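Local coordinates for protein 3-hydroxyacyl-CoA dehydrogenase (Archaeoglobus fulgidus, PDB 1ZEJ) that probably acts as an NAD-dependent dehydrogenase of the 3-hydroxyacyl-CoA dehydrogenase family, possibly oxidising L-gulonate, at residues L226-Y230 with W250-I255. Sequence-based numbering, arbitrary orientation.
Sequences LDVAY and WLQEKI
The Tyr230 ring meets Leu251 at its edge: Leu251 CD2 lies close to the ring plane, 3.4 Å from Tyr230 CD1. Ile255 CD1 comes to the root of the same ring from an oblique direction, 3.3 Å from Tyr230 CB, and Gln252 CB approaches obliquely near the phenol end. The Gln252 amide stands almost upright to the ring, the planes 84° apart. On Trp250, one indole face carries Leu251 CB, offset toward the rim, while Leu226 CD2 sits at the edge, 4.4 Å from Trp250 CZ3. The Tyr230 ring is sent across 250-255, past Leu251 toward Gln252, by a chi1 of -168° that sets CG anti to the backbone N; ring and Leu251 side chain thus run by one another in roughly opposing senses. Leu251 spreads its two methyls over one turn of the partner helix, CD2 to Tyr230 and CD1 to Leu226 CG at 3.6 Å. Both segments belong to the all-helical C-terminal domain of the family, at the start of helix 226-240 and on the short helix 249-256; their local axes pass 9.7 Å apart at -134°. Leu221 of helix 197-224 touches Leu226, Ala229 and Trp250, and Trp250 also packs on Ser188 of the second subunit of the homodimer. Without the ring, as with an alanine at Tyr230, Leu251 CD2 and Ile255 CD1 would probably lose much of their cover, and Gln252 CB its aromatic neighbour. Farther along, Leu226 CD2 rests on the aliphatic start of Lys254, 3.7 Å from Lys254 CB; the lysine chain bends at its second torsion and carries its amine away to Glu259 and the carbonyl of Gly267. Asp227 likewise turns its carboxylate from the interface to Lys263, while its CA is 3.9 Å from Ile255 CD1.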
# COMPACT_ATOMS: atom_id res chain seq x y z
N LEU A 226 3.99 -18.07 4.75
CA LEU A 226 2.63 -18.15 5.26
C LEU A 226 2.61 -18.72 6.67
O LEU A 226 1.83 -18.25 7.48
CB LEU A 226 1.75 -19.00 4.34
CG LEU A 226 1.01 -18.28 3.23
CD1 LEU A 226 1.90 -17.38 2.41
CD2 LEU A 226 0.25 -19.30 2.35
N ASP A 227 3.44 -19.74 6.94
CA ASP A 227 3.65 -20.26 8.30
C ASP A 227 4.16 -19.16 9.27
O ASP A 227 3.63 -18.98 10.39
CB ASP A 227 4.57 -21.49 8.28
CG ASP A 227 5.90 -21.25 7.56
OD1 ASP A 227 6.07 -20.25 6.82
OD2 ASP A 227 6.80 -22.05 7.75
N VAL A 228 5.17 -18.41 8.83
CA VAL A 228 5.71 -17.31 9.60
C VAL A 228 4.61 -16.32 9.93
O VAL A 228 4.44 -15.93 11.09
CB VAL A 228 6.87 -16.61 8.84
CG1 VAL A 228 7.20 -15.28 9.47
CG2 VAL A 228 8.09 -17.51 8.82
N ALA A 229 3.84 -15.94 8.91
CA ALA A 229 2.78 -14.97 9.08
C ALA A 229 1.67 -15.44 10.00
O ALA A 229 1.19 -14.68 10.82
CB ALA A 229 2.21 -14.56 7.72
N TYR A 230 1.27 -16.70 9.89
CA TYR A 230 0.21 -17.21 10.73
C TYR A 230 0.60 -17.21 12.22
O TYR A 230 -0.18 -16.76 13.05
CB TYR A 230 -0.16 -18.63 10.33
CG TYR A 230 -1.45 -19.09 10.97
CD1 TYR A 230 -2.68 -18.71 10.44
CD2 TYR A 230 -1.45 -19.88 12.11
CE1 TYR A 230 -3.87 -19.09 11.02
CE2 TYR A 230 -2.64 -20.27 12.70
CZ TYR A 230 -3.85 -19.86 12.14
OH TYR A 230 -5.06 -20.24 12.68
N TRP A 250 -8.26 -19.15 5.90
CA TRP A 250 -7.68 -19.55 4.60
C TRP A 250 -6.19 -19.88 4.74
O TRP A 250 -5.67 -20.75 4.06
CB TRP A 250 -7.91 -18.48 3.50
CG TRP A 250 -7.18 -17.18 3.65
CD1 TRP A 250 -7.71 -16.00 4.09
CD2 TRP A 250 -5.81 -16.90 3.32
NE1 TRP A 250 -6.75 -15.01 4.07
CE2 TRP A 250 -5.58 -15.53 3.60
CE3 TRP A 250 -4.74 -17.68 2.83
CZ2 TRP A 250 -4.34 -14.92 3.42
CZ3 TRP A 250 -3.50 -17.07 2.66
CH2 TRP A 250 -3.31 -15.69 2.94
N LEU A 251 -5.54 -19.17 5.66
CA LEU A 251 -4.12 -19.32 5.90
C LEU A 251 -3.83 -20.66 6.56
O LEU A 251 -2.82 -21.29 6.27
CB LEU A 251 -3.65 -18.18 6.80
CG LEU A 251 -2.16 -17.84 6.88
CD1 LEU A 251 -1.62 -17.51 5.52
CD2 LEU A 251 -1.92 -16.64 7.81
N GLN A 252 -4.74 -21.10 7.42
CA GLN A 252 -4.51 -22.34 8.16
C GLN A 252 -4.62 -23.58 7.27
O GLN A 252 -3.88 -24.54 7.46
CB GLN A 252 -5.39 -22.39 9.42
CG GLN A 252 -6.76 -23.04 9.28
CD GLN A 252 -7.67 -22.70 10.47
OE1 GLN A 252 -7.63 -21.58 11.00
NE2 GLN A 252 -8.50 -23.67 10.88
N GLU A 253 -5.50 -23.53 6.27
CA GLU A 253 -5.61 -24.61 5.29
C GLU A 253 -4.32 -24.73 4.47
O GLU A 253 -3.89 -25.84 4.15
CB GLU A 253 -6.81 -24.37 4.35
N LYS A 254 -3.73 -23.60 4.12
CA LYS A 254 -2.45 -23.57 3.41
C LYS A 254 -1.31 -24.23 4.18
O LYS A 254 -0.51 -24.99 3.62
CB LYS A 254 -2.07 -22.11 3.08
CG LYS A 254 -2.93 -21.45 2.00
CD LYS A 254 -2.66 -22.06 0.65
CE LYS A 254 -3.06 -21.14 -0.49
NZ LYS A 254 -2.80 -21.86 -1.80
N ILE A 255 -1.25 -23.96 5.48
CA ILE A 255 -0.15 -24.49 6.31
C ILE A 255 -0.31 -25.99 6.55
O ILE A 255 0.68 -26.72 6.60
CB ILE A 255 -0.03 -23.74 7.65
CG1 ILE A 255 0.35 -22.29 7.38
CG2 ILE A 255 1.01 -24.41 8.59
CD1 ILE A 255 -0.10 -21.37 8.46